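Local coordinates for phosphoribosyltransferase (Thermus thermophilus, PDB 1WD5), which probably works as a type I phosphoribosyltransferase, transferring a phosphoribosyl group in a glycosyltransferase reaction on an acceptor not yet established, at residues D5-G10 with V37-A42; L12-L17 with R43-E48; A158-V163 with V177-A182. All blocks are in the same frame, centred on the assembly; numbering follows the deposited sequence.

Contact 1: D5-G10 with V37-A42; sequences DRRHAG and VADEVA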
# COMPACT_ATOMS: atom_id res chain seq x y z
N ASP A 5 -0.33 -16.35 -10.61
CA ASP A 5 0.58 -15.21 -10.57
C ASP A 5 -0.15 -13.97 -10.04
O ASP A 5 -1.32 -14.04 -9.66
CB ASP A 5 1.15 -14.92 -11.97
CG ASP A 5 0.09 -14.91 -13.06
OD1 ASP A 5 -0.99 -14.32 -12.84
OD2 ASP A 5 0.34 -15.48 -14.14
N ARG A 6 0.54 -12.84 -10.03
CA ARG A 6 -0.06 -11.60 -9.52
C ARG A 6 -1.23 -11.07 -10.36
O ARG A 6 -2.13 -10.44 -9.81
CB ARG A 6 1.02 -10.53 -9.37
CG ARG A 6 2.08 -10.86 -8.30
CD ARG A 6 3.05 -9.69 -8.14
NE ARG A 6 4.15 -9.97 -7.20
CZ ARG A 6 5.23 -10.69 -7.50
NH1 ARG A 6 5.37 -11.21 -8.71
NH2 ARG A 6 6.18 -10.85 -6.60
N ARG A 7 -1.22 -11.32 -11.66
CA ARG A 7 -2.31 -10.86 -12.53
C ARG A 7 -3.58 -11.65 -12.19
O ARG A 7 -4.68 -11.10 -12.17
CB ARG A 7 -1.97 -11.08 -14.01
CG ARG A 7 -0.91 -10.12 -14.56
CD ARG A 7 -1.52 -8.79 -14.96
NE ARG A 7 -0.51 -7.77 -15.24
CZ ARG A 7 -0.79 -6.47 -15.33
NH1 ARG A 7 -2.04 -6.05 -15.18
NH2 ARG A 7 0.18 -5.59 -15.53
N HIS A 8 -3.41 -12.94 -11.93
CA HIS A 8 -4.51 -13.83 -11.57
C HIS A 8 -5.16 -13.37 -10.27
O HIS A 8 -6.38 -13.30 -10.16
CB HIS A 8 -4.00 -15.26 -11.39
CG HIS A 8 -5.06 -16.24 -11.02
ND1 HIS A 8 -4.79 -17.43 -10.38
CD2 HIS A 8 -6.40 -16.23 -11.23
CE1 HIS A 8 -5.91 -18.11 -10.21
NE2 HIS A 8 -6.90 -17.40 -10.72
N ALA A 9 -4.33 -13.05 -9.28
CA ALA A 9 -4.84 -12.60 -7.99
C ALA A 9 -5.53 -11.25 -8.17
O ALA A 9 -6.53 -10.96 -7.51
CB ALA A 9 -3.69 -12.47 -6.99
N GLY A 10 -5.00 -10.43 -9.06
CA GLY A 10 -5.58 -9.12 -9.31
C GLY A 10 -6.97 -9.21 -9.91
O GLY A 10 -7.85 -8.40 -9.59
N VAL A 37 -0.55 -6.25 -9.08
CA VAL A 37 -1.90 -6.61 -8.67
C VAL A 37 -2.80 -5.39 -8.83
O VAL A 37 -3.92 -5.49 -9.33
CB VAL A 37 -1.95 -7.08 -7.20
CG1 VAL A 37 -3.37 -7.51 -6.85
CG2 VAL A 37 -0.98 -8.26 -6.99
N ALA A 38 -2.30 -4.23 -8.41
CA ALA A 38 -3.06 -2.98 -8.48
C ALA A 38 -3.43 -2.59 -9.91
O ALA A 38 -4.55 -2.13 -10.18
CB ALA A 38 -2.25 -1.85 -7.83
N ASP A 39 -2.48 -2.76 -10.83
CA ASP A 39 -2.73 -2.42 -12.23
C ASP A 39 -3.87 -3.28 -12.79
O ASP A 39 -4.73 -2.77 -13.51
CB ASP A 39 -1.47 -2.63 -13.06
CG ASP A 39 -1.67 -2.29 -14.53
OD1 ASP A 39 -1.71 -1.09 -14.86
OD2 ASP A 39 -1.82 -3.22 -15.34
N GLU A 40 -3.86 -4.57 -12.48
CA GLU A 40 -4.90 -5.46 -12.98
C GLU A 40 -6.25 -5.04 -12.40
O GLU A 40 -7.26 -5.03 -13.10
CB GLU A 40 -4.59 -6.91 -12.60
CG GLU A 40 -5.50 -7.97 -13.23
CD GLU A 40 -5.46 -7.98 -14.76
OE1 GLU A 40 -4.39 -7.66 -15.33
OE2 GLU A 40 -6.49 -8.32 -15.38
N VAL A 41 -6.27 -4.67 -11.12
CA VAL A 41 -7.51 -4.24 -10.48
C VAL A 41 -8.03 -2.98 -11.15
O VAL A 41 -9.21 -2.89 -11.49
CB VAL A 41 -7.31 -3.95 -8.97
CG1 VAL A 41 -8.54 -3.23 -8.41
CG2 VAL A 41 -7.08 -5.25 -8.21
N ALA A 42 -7.15 -2.00 -11.33
CA ALA A 42 -7.53 -0.74 -11.95
C ALA A 42 -8.13 -0.96 -13.34
O ALA A 42 -9.11 -0.32 -13.71
CB ALA A 42 -6.32 0.19 -12.04
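A salt-bridge network of Arg7, Asp39 and Glu40 ties the first turn of helix 6-17 to the middle of helix 33-45. Arg7 NH1 serves both acids, giving one bond to Asp39 OD2 at 2.8 Å and another to Glu40 OE1 at 2.9 Å. Arg7 NH2 goes to the same Asp39 OD2 at 3.1 Å, so that single oxygen takes NH1 on its anti lone pair and NH2 from above the carboxylate plane. Arg43 NE also holds Asp39 OD2, whereas Glu40 uses its other oxygen, OE2, for Arg44 NE. Both acceptors lie near the Arg7 guanidinium plane, while each carboxylate is turned 89° from it. A bend at chi2 (-82°) sets Arg7 CD 3.1 Å from Glu40 OE1. An alanine in place of Arg7 would probably cost Asp39 OD2 two of its bonds and Glu40 OE1 its partner, leaving the acids to Arg43 and Arg44 and the two helices without this charged tie.

The helices are neighbours on one face of the central sheet of the phosphoribosyltransferase fold, and their segments cross at -41° with axes 7.8 Å apart. Gly10 permits this approach, since a beta carbon there would run into Glu40 CB. Val37 CG1 lies 3.7 Å from Gly10 CA, and Val37 CG2 packs against Arg6 CB at 3.8 Å. The Arg6 guanidinium heads away to Asp128, and Val41 CG2 sits 3.5 Å from Gly10 O.

Contact 2: L12-L17 with R43-E48; sequences LLAEAL and RRLGGE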
# COMPACT_ATOMS: atom_id res chain seq x y z
N LEU A 12 -9.14 -11.77 -9.53
CA LEU A 12 -10.04 -12.24 -8.49
C LEU A 12 -10.33 -11.15 -7.47
O LEU A 12 -11.43 -11.07 -6.92
CB LEU A 12 -9.44 -13.45 -7.76
CG LEU A 12 -9.33 -14.74 -8.56
CD1 LEU A 12 -8.57 -15.78 -7.75
CD2 LEU A 12 -10.74 -15.25 -8.90
N LEU A 13 -9.34 -10.30 -7.22
CA LEU A 13 -9.51 -9.22 -6.25
C LEU A 13 -10.48 -8.18 -6.80
O LEU A 13 -11.33 -7.67 -6.07
CB LEU A 13 -8.16 -8.57 -5.94
CG LEU A 13 -8.11 -7.69 -4.70
CD1 LEU A 13 -8.55 -8.50 -3.48
CD2 LEU A 13 -6.70 -7.14 -4.50
N ALA A 14 -10.34 -7.87 -8.08
CA ALA A 14 -11.22 -6.89 -8.72
C ALA A 14 -12.67 -7.39 -8.67
O ALA A 14 -13.60 -6.60 -8.50
CB ALA A 14 -10.80 -6.68 -10.17
N GLU A 15 -12.85 -8.69 -8.81
CA GLU A 15 -14.18 -9.30 -8.77
C GLU A 15 -14.78 -9.20 -7.36
O GLU A 15 -15.97 -8.97 -7.19
CB GLU A 15 -14.10 -10.76 -9.23
CG GLU A 15 -14.04 -10.91 -10.75
CD GLU A 15 -13.43 -12.23 -11.21
OE1 GLU A 15 -13.44 -13.21 -10.44
OE2 GLU A 15 -12.95 -12.29 -12.36
N ALA A 16 -13.94 -9.37 -6.34
CA ALA A 16 -14.42 -9.28 -4.96
C ALA A 16 -14.77 -7.83 -4.61
O ALA A 16 -15.60 -7.57 -3.74
CB ALA A 16 -13.35 -9.79 -4.00
N LEU A 17 -14.15 -6.88 -5.32
CA LEU A 17 -14.38 -5.46 -5.07
C LEU A 17 -15.56 -4.86 -5.84
O LEU A 17 -16.14 -3.87 -5.40
CB LEU A 17 -13.13 -4.65 -5.41
CG LEU A 17 -11.87 -4.87 -4.57
CD1 LEU A 17 -10.68 -4.20 -5.26
CD2 LEU A 17 -12.06 -4.28 -3.18
N ARG A 43 -7.54 -1.87 -14.11
CA ARG A 43 -8.04 -2.15 -15.46
C ARG A 43 -9.40 -2.85 -15.44
O ARG A 43 -10.24 -2.60 -16.31
CB ARG A 43 -7.02 -3.00 -16.24
CG ARG A 43 -5.72 -2.26 -16.52
CD ARG A 43 -4.64 -3.16 -17.13
NE ARG A 43 -3.43 -2.38 -17.37
CZ ARG A 43 -3.31 -1.48 -18.34
NH1 ARG A 43 -4.33 -1.26 -19.17
NH2 ARG A 43 -2.20 -0.76 -18.46
N ARG A 44 -9.63 -3.72 -14.46
CA ARG A 44 -10.90 -4.43 -14.39
C ARG A 44 -12.03 -3.56 -13.82
O ARG A 44 -13.18 -3.72 -14.21
CB ARG A 44 -10.76 -5.71 -13.56
CG ARG A 44 -9.64 -6.62 -14.05
CD ARG A 44 -10.10 -8.05 -14.21
NE ARG A 44 -9.12 -8.84 -14.97
CZ ARG A 44 -9.42 -9.93 -15.66
NH1 ARG A 44 -10.67 -10.37 -15.69
NH2 ARG A 44 -8.48 -10.58 -16.34
N LEU A 45 -11.70 -2.64 -12.92
CA LEU A 45 -12.72 -1.77 -12.33
C LEU A 45 -12.92 -0.46 -13.08
O LEU A 45 -13.77 0.35 -12.71
CB LEU A 45 -12.36 -1.46 -10.87
CG LEU A 45 -12.44 -2.59 -9.84
CD1 LEU A 45 -12.03 -2.06 -8.47
CD2 LEU A 45 -13.86 -3.13 -9.78
N GLY A 46 -12.14 -0.23 -14.12
CA GLY A 46 -12.26 1.01 -14.86
C GLY A 46 -11.77 2.17 -14.02
O GLY A 46 -12.28 3.30 -14.12
N GLY A 47 -10.79 1.90 -13.17
CA GLY A 47 -10.24 2.94 -12.31
C GLY A 47 -8.92 3.49 -12.83
O GLY A 47 -8.55 3.27 -13.99
N GLU A 48 -8.21 4.18 -11.95
CA GLU A 48 -6.92 4.79 -12.29
C GLU A 48 -5.80 4.24 -11.40
O GLU A 48 -5.92 4.22 -10.18
CB GLU A 48 -7.03 6.31 -12.13
CG GLU A 48 -5.72 7.06 -12.21
CD GLU A 48 -5.91 8.56 -12.30
OE1 GLU A 48 -6.81 9.09 -11.61
OE2 GLU A 48 -5.16 9.22 -13.06
O HOH W 1 -13.01 -10.19 -14.06
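Leu17 and Leu45 carry the same first torsion, chi1 -66° and -69°, with CG anti to the carbonyl carbon and beside the backbone N. Their side chains cross at about a right angle and meet through the methyls, Leu17 CD1 lying 4.1 Å from Leu45 CD1. This is the C-terminal half of the packing between helices 6-17 and 33-45, on the face of the phosphoribosyltransferase sheet where Leu17 also rests on Val124, Val152 and Val173. Leu17 thus lies between the strands and the neighbouring helix, with Leu45 closing over it from the side of that helix.

One turn back, Ala14 points at the other segment and makes the closest contact of the pair, its CB 3.5 Å from Arg44 CB. The small methyl suits this spot, because the Arg44 chain begins right against it and CG follows at 4.1 Å from Ala14 CB. The other leucine methyl, Leu45 CD2, sits 3.7 Å from Ala14 O, so the alanine is touched on both its side chain and its carbonyl.

At the solvent side the contact turns polar. The main partner of Arg44 is Glu40 of its own helix, bound through NE, while Glu15 OE2 also bonds N4 of a MES molecule, probably from the crystallisation liquor. Glu15 OE2 stays 4.5 Å from Arg44 NH1, beyond a salt bridge and well out of the guanidinium plane, so any attraction is probably one of charge alone. A water closes that gap, donating to Glu15 OE2 at 2.7 Å and accepting from Arg44 NH1 at 2.9 Å.

Contact 3: A158-V163 with V177-A182; sequences ASPEAV and VPQDFA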
# COMPACT_ATOMS: atom_id res chain seq x y z
N ALA A 158 -3.69 -12.69 3.35
CA ALA A 158 -3.23 -12.00 4.55
C ALA A 158 -3.23 -12.91 5.79
O ALA A 158 -3.97 -13.89 5.85
CB ALA A 158 -4.11 -10.78 4.82
N SER A 159 -2.39 -12.57 6.76
CA SER A 159 -2.32 -13.35 7.99
C SER A 159 -3.44 -12.86 8.90
O SER A 159 -3.89 -11.72 8.78
CB SER A 159 -0.98 -13.13 8.70
OG SER A 159 -0.91 -11.82 9.23
N PRO A 160 -3.91 -13.71 9.82
CA PRO A 160 -4.98 -13.29 10.73
C PRO A 160 -4.60 -12.02 11.47
O PRO A 160 -5.40 -11.10 11.62
CB PRO A 160 -5.11 -14.49 11.66
CG PRO A 160 -4.79 -15.64 10.76
CD PRO A 160 -3.59 -15.14 10.00
N GLU A 161 -3.36 -11.97 11.93
CA GLU A 161 -2.84 -10.82 12.67
C GLU A 161 -2.93 -9.53 11.86
O GLU A 161 -3.43 -8.51 12.35
CB GLU A 161 -1.38 -11.05 13.06
CG GLU A 161 -1.08 -12.40 13.71
CD GLU A 161 -1.12 -13.56 12.71
OE1 GLU A 161 -2.22 -14.03 12.36
OE2 GLU A 161 -0.03 -14.00 12.27
N ALA A 162 -2.44 -9.58 10.63
CA ALA A 162 -2.46 -8.41 9.75
C ALA A 162 -3.89 -7.91 9.54
O ALA A 162 -4.15 -6.70 9.60
CB ALA A 162 -1.83 -8.76 8.41
N VAL A 163 -4.81 -8.83 9.30
CA VAL A 163 -6.20 -8.46 9.08
C VAL A 163 -6.76 -7.67 10.25
O VAL A 163 -7.38 -6.62 10.07
CB VAL A 163 -7.08 -9.70 8.84
CG1 VAL A 163 -8.54 -9.31 8.77
CG2 VAL A 163 -6.66 -10.39 7.54
N VAL A 177 -7.37 -15.74 4.12
CA VAL A 177 -6.75 -15.44 5.41
C VAL A 177 -6.46 -16.78 6.08
O VAL A 177 -7.16 -17.18 7.01
CB VAL A 177 -7.69 -14.62 6.30
CG1 VAL A 177 -7.00 -14.28 7.62
CG2 VAL A 177 -8.12 -13.35 5.58
N PRO A 178 -5.43 -17.49 5.61
CA PRO A 178 -5.06 -18.79 6.16
C PRO A 178 -4.63 -18.77 7.63
O PRO A 178 -3.73 -18.02 8.01
CB PRO A 178 -3.94 -19.26 5.23
CG PRO A 178 -3.31 -17.97 4.79
CD PRO A 178 -4.50 -17.10 4.53
N GLN A 179 -5.28 -19.60 8.44
CA GLN A 179 -4.97 -19.70 9.86
C GLN A 179 -3.53 -20.14 10.09
O GLN A 179 -2.99 -19.96 11.18
CB GLN A 179 -5.91 -20.71 10.54
CG GLN A 179 -7.29 -20.16 10.87
CD GLN A 179 -7.26 -19.16 12.01
OE1 GLN A 179 -6.67 -18.08 11.90
NE2 GLN A 179 -7.88 -19.52 13.13
N ASP A 180 -2.91 -20.70 9.06
CA ASP A 180 -1.53 -21.16 9.15
C ASP A 180 -0.65 -20.40 8.16
O ASP A 180 0.25 -20.98 7.53
CB ASP A 180 -1.46 -22.66 8.88
CG ASP A 180 -2.03 -23.05 7.53
OD1 ASP A 180 -3.17 -22.63 7.22
OD2 ASP A 180 -1.34 -23.77 6.78
N PHE A 181 -0.91 -19.11 8.03
CA PHE A 181 -0.16 -18.25 7.11
C PHE A 181 1.34 -18.52 7.17
O PHE A 181 1.95 -18.44 8.23
CB PHE A 181 -0.41 -16.78 7.44
CG PHE A 181 0.24 -15.83 6.47
CD1 PHE A 181 -0.40 -15.49 5.27
CD2 PHE A 181 1.48 -15.27 6.75
CE1 PHE A 181 0.20 -14.62 4.37
CE2 PHE A 181 2.09 -14.39 5.85
CZ PHE A 181 1.45 -14.06 4.67
N ALA A 182 1.92 -18.82 6.02
CA ALA A 182 3.35 -19.07 5.93
C ALA A 182 4.04 -17.78 5.52
O ALA A 182 4.50 -17.01 6.36
CB ALA A 182 3.62 -20.16 4.90
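The capped start of helix 160-167, the helix of the crossover that links parallel strands 150-155 and 171-174, is met here by the loop that leaves the second of these strands, with Ser159 lying on Phe181. Ser159 CB sits over one face of the Phe181 ring, offset toward the rim, in a CH-pi contact 4.1 Å from the ring centroid. Phe181 reaches it with CG anti to the backbone N (chi1 -175°), the ring leaving the type I turn that runs from Pro178 to Phe181.

The same serine is the N-cap. Its OG accepts from Ala162 N at 3.1 Å in a fairly straight bond of 163°, and it is also hydrogen-bonded to Ala131 O, in the loop after strand 122-126. That loop probably belongs to the phosphoribosyl pyrophosphate-binding signature of type I phosphoribosyltransferases.

Pro160 supplies the next surface. Its CG is 4.1 Å from Val177 CG1; the glutamine chain of Gln179 is bent at chi2, and its OE1 lies 3.3 Å from Pro160 CG. Val163, one turn on, meets Val177 tip to tip, CG2 to CG2 at 3.8 Å.

Ala158 O is buried here without a conventional hydrogen-bond partner. Val177 CA approaches it at 3.2 Å in a CA-H...O contact, and Pro178 CD is also near. Between the two segments the union rests on van der Waals packing and weak C-H interactions, which probably offset only part of the cost of burying that carbonyl.

Overall arrangement
Contacts 1 and 2 are successive parts of one interface, helix 6-17 against helix 33-45, with centres 8 Å apart. They join in the core, where Val41 CG1 lies 3.9 Å from Leu17 CD1, and through a probable hydrogen bond of 2.8 Å between Ala42 O and Gly47 N. Arg43 and Arg44, at the start of segment 43-48, pair with Asp39 and Glu40 of contact 1. Contact 3 stands apart, its centre about 20 Å from that of contact 1 and 23 Å from that of contact 2. Still, contacts 1 and 3 both reach the probable phosphoribosyl pyrophosphate loop after strand 122-126, Arg6 through Asp128 and Ser159 through Ala131.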